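Local coordinates for protein glpG homolog (Haemophilus influenzae, PDB 2NR9), which probably cleaves the transmembrane segments of type-1 membrane proteins within the lipid bilayer, as a rhomboid-family serine protease with a serine-histidine catalytic dyad, at residues 113-116 with 117-121; 172-175 with 176-180. The protein carries 2 engineered substitutions. All blocks are in the same frame, centred on the assembly; numbering follows the deposited sequence.

In the fold
Followed from the N terminus, the chain leaves helix 86-108, passes through a loop and enters contact 1, where residues 113-116 run directly into helix 116-131 and the loop end closes onto its first turn. That contact carries the nucleophile Ser116 near the centre of the molecule. Contact 2, residues 172-175 with 176-180, comes just after His169, the catalytic partner of Ser116; it is a run of successive turns within helix 166-191 and closes no loop. The two follow in series, neither nested nor crossing. They meet side by side: the CB of Ala121 lies 3.2 Å from the O of Gly172, and Tyr120 packs there too. Helices 116-131 and 166-191 are thus joined beside the catalytic dyad, with helix 86-108 touching both contacts.

Contact 1. Residues 113-116 with 117-121; sequences FGLS and GVVYA
Leu115 meets Val118 where the rhomboid GxSG sequence, Gly114 to Gly117, turns into helix 116-131. From CB the Leu115 side chain runs to CG, which comes 4.2 Å from the CB of Val118 and, more loosely, 4.5 Å from the CG2 of Val119; CD1 settles 3.9 Å from the CB of Val118 and equally near its CG2. With CG anti to the backbone N (chi1 -163°), the side chain crosses Val118 at a slant, and it also packs on helices 63-84 and 86-108. The backbone O of Leu115 receives the N-H of Val119 at 2.9 Å, in the carbonyl plane, and a weak, bent bond from Val118 N. A water bridges the Gly114 O and Val118 N, so the loop is tied to the first turn by solvent as well. The O of Ser116 takes the Tyr120 N-H at 3.1 Å, nearly straight at 169°, while the ring edge of Tyr120 brings CD1 to 3.0 Å from that oxygen. The OG of Ser116, set between the backbone N and the carbonyl carbon (chi1 60°), is hydrogen-bonded to His169 NE2, whose ring meets that of Tyr120. The chemistry implies a nucleophile whose backbone is fixed at the helix start by these bonds, while OG pairs with His169.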
ATOM      1  N   PHE A 113      10.655  -2.954   5.664  1.00 43.59           N
ATOM      2  CA  PHE A 113      10.012  -3.910   4.765  1.00 42.29           C
ATOM      3  C   PHE A 113       8.518  -3.911   5.013  1.00 41.45           C
ATOM      4  O   PHE A 113       8.069  -3.674   6.135  1.00 42.59           O
ATOM      5  CB  PHE A 113      10.525  -5.335   5.038  1.00 41.80           C
ATOM      6  CG  PHE A 113      11.930  -5.580   4.590  1.00 41.95           C
ATOM      7  CD1 PHE A 113      12.940  -5.779   5.514  1.00 42.74           C
ATOM      8  CD2 PHE A 113      12.234  -5.670   3.245  1.00 41.80           C
ATOM      9  CE1 PHE A 113      14.224  -6.043   5.102  1.00 42.81           C
ATOM     10  CE2 PHE A 113      13.514  -5.932   2.831  1.00 42.35           C
ATOM     11  CZ  PHE A 113      14.513  -6.112   3.757  1.00 42.45           C
ATOM     12  N   GLY A 114       7.745  -4.292   4.005  1.00 40.12           N
ATOM     13  CA  GLY A 114       6.307  -4.403   4.196  1.00 39.34           C
ATOM     14  C   GLY A 114       5.434  -3.557   3.300  1.00 40.75           C
ATOM     15  O   GLY A 114       5.848  -2.503   2.808  1.00 41.87           O
ATOM     16  N   LEU A 115       4.163  -3.942   3.250  1.00 41.42           N
ATOM     17  CA  LEU A 115       3.166  -3.340   2.381  1.00 43.39           C
ATOM     18  C   LEU A 115       2.330  -2.209   3.039  1.00 45.67           C
ATOM     19  O   LEU A 115       1.443  -1.643   2.395  1.00 46.34           O
ATOM     20  CB  LEU A 115       2.223  -4.455   1.890  1.00 42.55           C
ATOM     21  CG  LEU A 115       1.324  -4.243   0.673  1.00 43.16           C
ATOM     22  CD1 LEU A 115       2.161  -4.082  -0.581  1.00 43.25           C
ATOM     23  CD2 LEU A 115       0.357  -5.439   0.528  1.00 43.17           C
ATOM     24  N   SER A 116       2.628  -1.860   4.292  1.00 47.24           N
ATOM     25  CA  SER A 116       1.815  -0.850   5.008  1.00 49.32           C
ATOM     26  C   SER A 116       1.804   0.555   4.385  1.00 49.27           C
ATOM     27  O   SER A 116       0.806   1.265   4.467  1.00 49.38           O
ATOM     28  CB  SER A 116       2.146  -0.802   6.507  1.00 50.07           C
ATOM     29  OG  SER A 116       3.505  -0.483   6.729  1.00 52.92           O
ATOM     30  N   GLY A 117       2.900   0.935   3.736  1.00 48.88           N
ATOM     31  CA  GLY A 117       2.961   2.216   3.041  1.00 47.42           C
ATOM     32  C   GLY A 117       2.001   2.226   1.860  1.00 46.47           C
ATOM     33  O   GLY A 117       1.405   3.253   1.542  1.00 46.40           O
ATOM     34  N   VAL A 118       1.864   1.075   1.203  1.00 45.35           N
ATOM     35  CA  VAL A 118       0.928   0.929   0.086  1.00 43.75           C
ATOM     36  C   VAL A 118      -0.510   0.880   0.604  1.00 41.90           C
ATOM     37  O   VAL A 118      -1.421   1.463   0.002  1.00 42.62           O
ATOM     38  CB  VAL A 118       1.229  -0.335  -0.747  1.00 44.67           C
ATOM     39  CG1 VAL A 118       0.197  -0.504  -1.864  1.00 44.11           C
ATOM     40  CG2 VAL A 118       2.632  -0.261  -1.333  1.00 45.19           C
ATOM     41  N   VAL A 119      -0.697   0.237   1.755  1.00 40.65           N
ATOM     42  CA  VAL A 119      -2.012   0.133   2.379  1.00 40.60           C
ATOM     43  C   VAL A 119      -2.591   1.520   2.660  1.00 40.79           C
ATOM     44  O   VAL A 119      -3.728   1.805   2.312  1.00 43.76           O
ATOM     45  CB  VAL A 119      -1.961  -0.701   3.698  1.00 41.15           C
ATOM     46  CG1 VAL A 119      -3.295  -0.663   4.401  1.00 40.22           C
ATOM     47  CG2 VAL A 119      -1.562  -2.143   3.403  1.00 40.98           C
ATOM     48  N   TYR A 120      -1.796   2.380   3.286  1.00 41.71           N
ATOM     49  CA  TYR A 120      -2.217   3.747   3.556  1.00 42.67           C
ATOM     50  C   TYR A 120      -2.516   4.552   2.297  1.00 43.23           C
ATOM     51  O   TYR A 120      -3.473   5.325   2.263  1.00 44.30           O
ATOM     52  CB  TYR A 120      -1.223   4.460   4.471  1.00 45.99           C
ATOM     53  CG  TYR A 120      -1.402   4.056   5.907  1.00 48.64           C
ATOM     54  CD1 TYR A 120      -0.733   2.956   6.427  1.00 50.01           C
ATOM     55  CD2 TYR A 120      -2.370   4.661   6.697  1.00 49.71           C
ATOM     56  CE1 TYR A 120      -0.953   2.530   7.730  1.00 51.05           C
ATOM     57  CE2 TYR A 120      -2.598   4.246   8.002  1.00 51.42           C
ATOM     58  CZ  TYR A 120      -1.887   3.176   8.510  1.00 51.44           C
ATOM     59  OH  TYR A 120      -2.102   2.761   9.805  1.00 53.03           O
ATOM     60  N   ALA A 121      -1.712   4.364   1.257  1.00 43.15           N
ATOM     61  CA  ALA A 121      -1.992   5.014  -0.014  1.00 43.92           C
ATOM     62  C   ALA A 121      -3.348   4.512  -0.515  1.00 44.80           C
ATOM     63  O   ALA A 121      -4.201   5.295  -0.935  1.00 44.89           O
ATOM     64  CB  ALA A 121      -0.904   4.698  -1.022  1.00 43.30           C
TER
HETATM   65  O   HOH W   1       4.711  -0.272   1.928  1.00 49.02           O

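Contact 2. Residues 172-175 with 176-180; sequences GLIV and GLIWG. With PQE (3,6,12,15,18,21,24-heptaoxahexatriacontan-1-ol), chain E.
Val175 and Trp179 lie side by side one turn apart on helix 166-191, pointing the same way, and the CG1 of Val175 sits at the indole edge, 4.2 Å from CE3. Helix 86-108 packs against this pair, with Ile99 on the valine and Leu92 and Val95 on the tryptophan. Next to them Ile174 and Ile178 also run alongside each other, the CG2 of Ile174 reaching 3.7 Å from the CD1 of Ile178. Both isoleucines direct CG1 anti to the carbonyl carbon (chi1 -69° and -65°), which leaves CG2 of the first facing the extended tip of the second. On another side of the helix Leu173 and Leu177 meet at an angle, CG to CD1 at 4.0 Å, and Leu177 continues onto Phe127 and Ile128 of helix 116-131.

This is the regular i to i+4 pattern of a transmembrane alpha helix, here the sixth of the rhomboid fold and the one that carries the catalytic His169. Four successive backbone bonds run through these turns, the shortest from Leu177 N to Leu173 O at 2.8 Å.

Outward, a bound polyether chain follows the isoleucine side, its C67 lying 3.8 Å from the CD1 of Ile178. It then passes over one indole face, where its ether O71 stands 3.8 Å above the ring plane, displaced toward the rim. At the polar end the NE1 of Trp179 gives a weak hydrogen bond of 3.3 Å to the polyether O47, and Asp183 supplies the polyether with a further hydrogen-bonding partner.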
ATOM      1  N   GLY A 172       2.332   7.654   2.506  1.00 48.19           N
ATOM      2  CA  GLY A 172       1.419   6.752   1.796  1.00 48.02           C
ATOM      3  C   GLY A 172       0.026   7.339   1.733  1.00 48.29           C
ATOM      4  O   GLY A 172      -0.566   7.446   0.668  1.00 47.94           O
ATOM      5  N   LEU A 173      -0.474   7.775   2.881  1.00 49.81           N
ATOM      6  CA  LEU A 173      -1.782   8.400   2.961  1.00 48.84           C
ATOM      7  C   LEU A 173      -1.829   9.609   2.030  1.00 48.72           C
ATOM      8  O   LEU A 173      -2.787   9.794   1.273  1.00 49.50           O
ATOM      9  CB  LEU A 173      -2.045   8.842   4.398  1.00 48.73           C
ATOM     10  CG  LEU A 173      -3.433   9.358   4.749  1.00 49.09           C
ATOM     11  CD1 LEU A 173      -4.484   8.297   4.445  1.00 48.98           C
ATOM     12  CD2 LEU A 173      -3.480   9.772   6.218  1.00 48.25           C
ATOM     13  N   ILE A 174      -0.767  10.403   2.065  1.00 47.29           N
ATOM     14  CA  ILE A 174      -0.678  11.615   1.265  1.00 48.47           C
ATOM     15  C   ILE A 174      -0.708  11.312  -0.225  1.00 47.52           C
ATOM     16  O   ILE A 174      -1.397  11.988  -0.993  1.00 45.30           O
ATOM     17  CB  ILE A 174       0.583  12.435   1.627  1.00 49.36           C
ATOM     18  CG1 ILE A 174       0.434  13.029   3.032  1.00 50.10           C
ATOM     19  CG2 ILE A 174       0.811  13.542   0.612  1.00 48.72           C
ATOM     20  CD1 ILE A 174       1.593  13.935   3.453  1.00 50.45           C
ATOM     21  N   VAL A 175       0.037  10.293  -0.638  1.00 48.06           N
ATOM     22  CA  VAL A 175       0.018   9.881  -2.033  1.00 47.18           C
ATOM     23  C   VAL A 175      -1.410   9.534  -2.441  1.00 47.16           C
ATOM     24  O   VAL A 175      -1.885   9.960  -3.489  1.00 47.43           O
ATOM     25  CB  VAL A 175       0.913   8.654  -2.278  1.00 46.49           C
ATOM     26  CG1 VAL A 175       0.618   8.036  -3.655  1.00 44.46           C
ATOM     27  CG2 VAL A 175       2.388   9.030  -2.145  1.00 45.56           C
ATOM     28  N   GLY A 176      -2.087   8.750  -1.606  1.00 48.27           N
ATOM     29  CA  GLY A 176      -3.449   8.315  -1.903  1.00 49.15           C
ATOM     30  C   GLY A 176      -4.432   9.466  -1.957  1.00 49.61           C
ATOM     31  O   GLY A 176      -5.241   9.560  -2.881  1.00 51.58           O
ATOM     32  N   LEU A 177      -4.359  10.347  -0.967  1.00 49.63           N
ATOM     33  CA  LEU A 177      -5.246  11.505  -0.907  1.00 51.17           C
ATOM     34  C   LEU A 177      -5.094  12.418  -2.130  1.00 51.43           C
ATOM     35  O   LEU A 177      -6.087  12.846  -2.717  1.00 52.15           O
ATOM     36  CB  LEU A 177      -5.023  12.299   0.385  1.00 50.18           C
ATOM     37  CG  LEU A 177      -5.396  11.628   1.713  1.00 50.19           C
ATOM     38  CD1 LEU A 177      -4.969  12.497   2.889  1.00 50.25           C
ATOM     39  CD2 LEU A 177      -6.883  11.337   1.778  1.00 50.70           C
ATOM     40  N   ILE A 178      -3.854  12.722  -2.502  1.00 51.62           N
ATOM     41  CA  ILE A 178      -3.600  13.582  -3.664  1.00 51.14           C
ATOM     42  C   ILE A 178      -4.035  12.913  -4.968  1.00 51.92           C
ATOM     43  O   ILE A 178      -4.677  13.541  -5.809  1.00 52.20           O
ATOM     44  CB  ILE A 178      -2.110  13.996  -3.770  1.00 50.14           C
ATOM     45  CG1 ILE A 178      -1.715  14.879  -2.583  1.00 49.35           C
ATOM     46  CG2 ILE A 178      -1.847  14.739  -5.078  1.00 48.99           C
ATOM     47  CD1 ILE A 178      -0.221  15.241  -2.548  1.00 48.73           C
ATOM     48  N   TRP A 179      -3.707  11.632  -5.120  1.00 51.18           N
ATOM     49  CA  TRP A 179      -4.048  10.914  -6.339  1.00 50.98           C
ATOM     50  C   TRP A 179      -5.565  10.856  -6.515  1.00 51.29           C
ATOM     51  O   TRP A 179      -6.082  11.124  -7.595  1.00 51.01           O
ATOM     52  CB  TRP A 179      -3.473   9.498  -6.315  1.00 51.21           C
ATOM     53  CG  TRP A 179      -3.260   8.917  -7.679  1.00 50.40           C
ATOM     54  CD1 TRP A 179      -4.124   8.973  -8.735  1.00 50.44           C
ATOM     55  CD2 TRP A 179      -2.187   8.051  -8.086  1.00 50.38           C
ATOM     56  NE1 TRP A 179      -3.613   8.271  -9.802  1.00 50.90           N
ATOM     57  CE2 TRP A 179      -2.433   7.683  -9.424  1.00 50.33           C
ATOM     58  CE3 TRP A 179      -1.025   7.581  -7.457  1.00 50.85           C
ATOM     59  CZ2 TRP A 179      -1.551   6.877 -10.155  1.00 49.99           C
ATOM     60  CZ3 TRP A 179      -0.151   6.778  -8.184  1.00 50.47           C
ATOM     61  CH2 TRP A 179      -0.421   6.436  -9.519  1.00 50.23           C
ATOM     62  N   GLY A 180      -6.268  10.524  -5.435  1.00 51.51           N
ATOM     63  CA  GLY A 180      -7.724  10.428  -5.454  1.00 52.01           C
ATOM     64  C   GLY A 180      -8.414  11.749  -5.741  1.00 52.53           C
ATOM     65  O   GLY A 180      -9.461  11.781  -6.384  1.00 52.47           O
TER
HETATM   66  O47 PQE E 204      -4.718   9.209 -12.778  1.00 73.31           O
HETATM   67  C68 PQE E 204      -3.431   9.845 -12.785  1.00 74.22           C
HETATM   68  C52 PQE E 204      -3.570  11.301 -12.351  1.00 74.30           C
HETATM   69  O70 PQE E 204      -2.333  11.772 -11.810  1.00 74.39           O
HETATM   70  C55 PQE E 204      -2.273  11.602 -10.395  1.00 74.22           C
HETATM   71  C58 PQE E 204      -0.984  12.209  -9.856  1.00 74.36           C
HETATM   72  O71 PQE E 204      -0.294  11.241  -9.066  1.00 74.55           O
HETATM   73  C61 PQE E 204      -0.394  11.516  -7.666  1.00 74.00           C
HETATM   74  C62 PQE E 204       0.998  11.785  -7.109  1.00 73.54           C
HETATM   75  C63 PQE E 204       0.968  11.999  -5.603  1.00 73.54           C
HETATM   76  C66 PQE E 204       2.383  11.998  -5.033  1.00 73.91           C
HETATM   77  C67 PQE E 204       2.536  13.048  -3.944  1.00 74.77           C
HETATM   78  O72 PQE E 204       3.760  13.757  -4.131  1.00 75.95           O
HETATM   79  C65 PQE E 204       4.771  13.329  -3.219  1.00 76.23           C
HETATM   80  C64 PQE E 204       4.184  13.213  -1.816  1.00 76.70           C
HETATM   81  O73 PQE E 204       5.216  12.825  -0.909  1.00 77.48           O
HETATM   82  C60 PQE E 204       4.791  12.890   0.454  1.00 77.80           C
HETATM   83  C59 PQE E 204       6.010  12.792   1.365  1.00 78.10           C
HETATM   84  O74 PQE E 204       6.288  14.066   1.943  1.00 77.91           O
HETATM   85  C57 PQE E 204       5.427  14.339   3.047  1.00 78.36           C
HETATM   86  C56 PQE E 204       6.214  14.213   4.344  1.00 78.72           C
HETATM   87  O75 PQE E 204       5.676  13.161   5.142  1.00 79.37           O
HETATM   88  C54 PQE E 204       6.639  12.667   6.070  1.00 80.24           C
HETATM   89  C53 PQE E 204       6.063  12.711   7.481  1.00 81.61           C
HETATM   90  O76 PQE E 204       7.007  12.139   8.386  1.00 83.02           O
HETATM   91  C51 PQE E 204       6.643  12.359   9.746  1.00 84.22           C
HETATM   92  C50 PQE E 204       7.116  11.182  10.592  1.00 85.23           C
HETATM   93  C49 PQE E 204       6.186  10.964  11.780  1.00 86.43           C
HETATM   94  C48 PQE E 204       6.976  10.856  13.080  1.00 87.84           C
HETATM   95  C47 PQE E 204       6.412  11.790  14.147  1.00 88.78           C
HETATM   96  C46 PQE E 204       6.792  11.319  15.548  1.00 89.67           C
HETATM   97  C45 PQE E 204       7.972  12.115  16.097  1.00 90.33           C
HETATM   98  C44 PQE E 204       8.811  11.267  17.050  1.00 90.64           C
HETATM   99  C43 PQE E 204       9.727  12.141  17.901  1.00 91.00           C
HETATM  100  C42 PQE E 204      10.195  11.395  19.147  1.00 91.34           C
HETATM  101  C41 PQE E 204       9.377  11.795  20.371  1.00 91.41           C
HETATM  102  C40 PQE E 204      10.274  12.177  21.529  1.00 91.24           C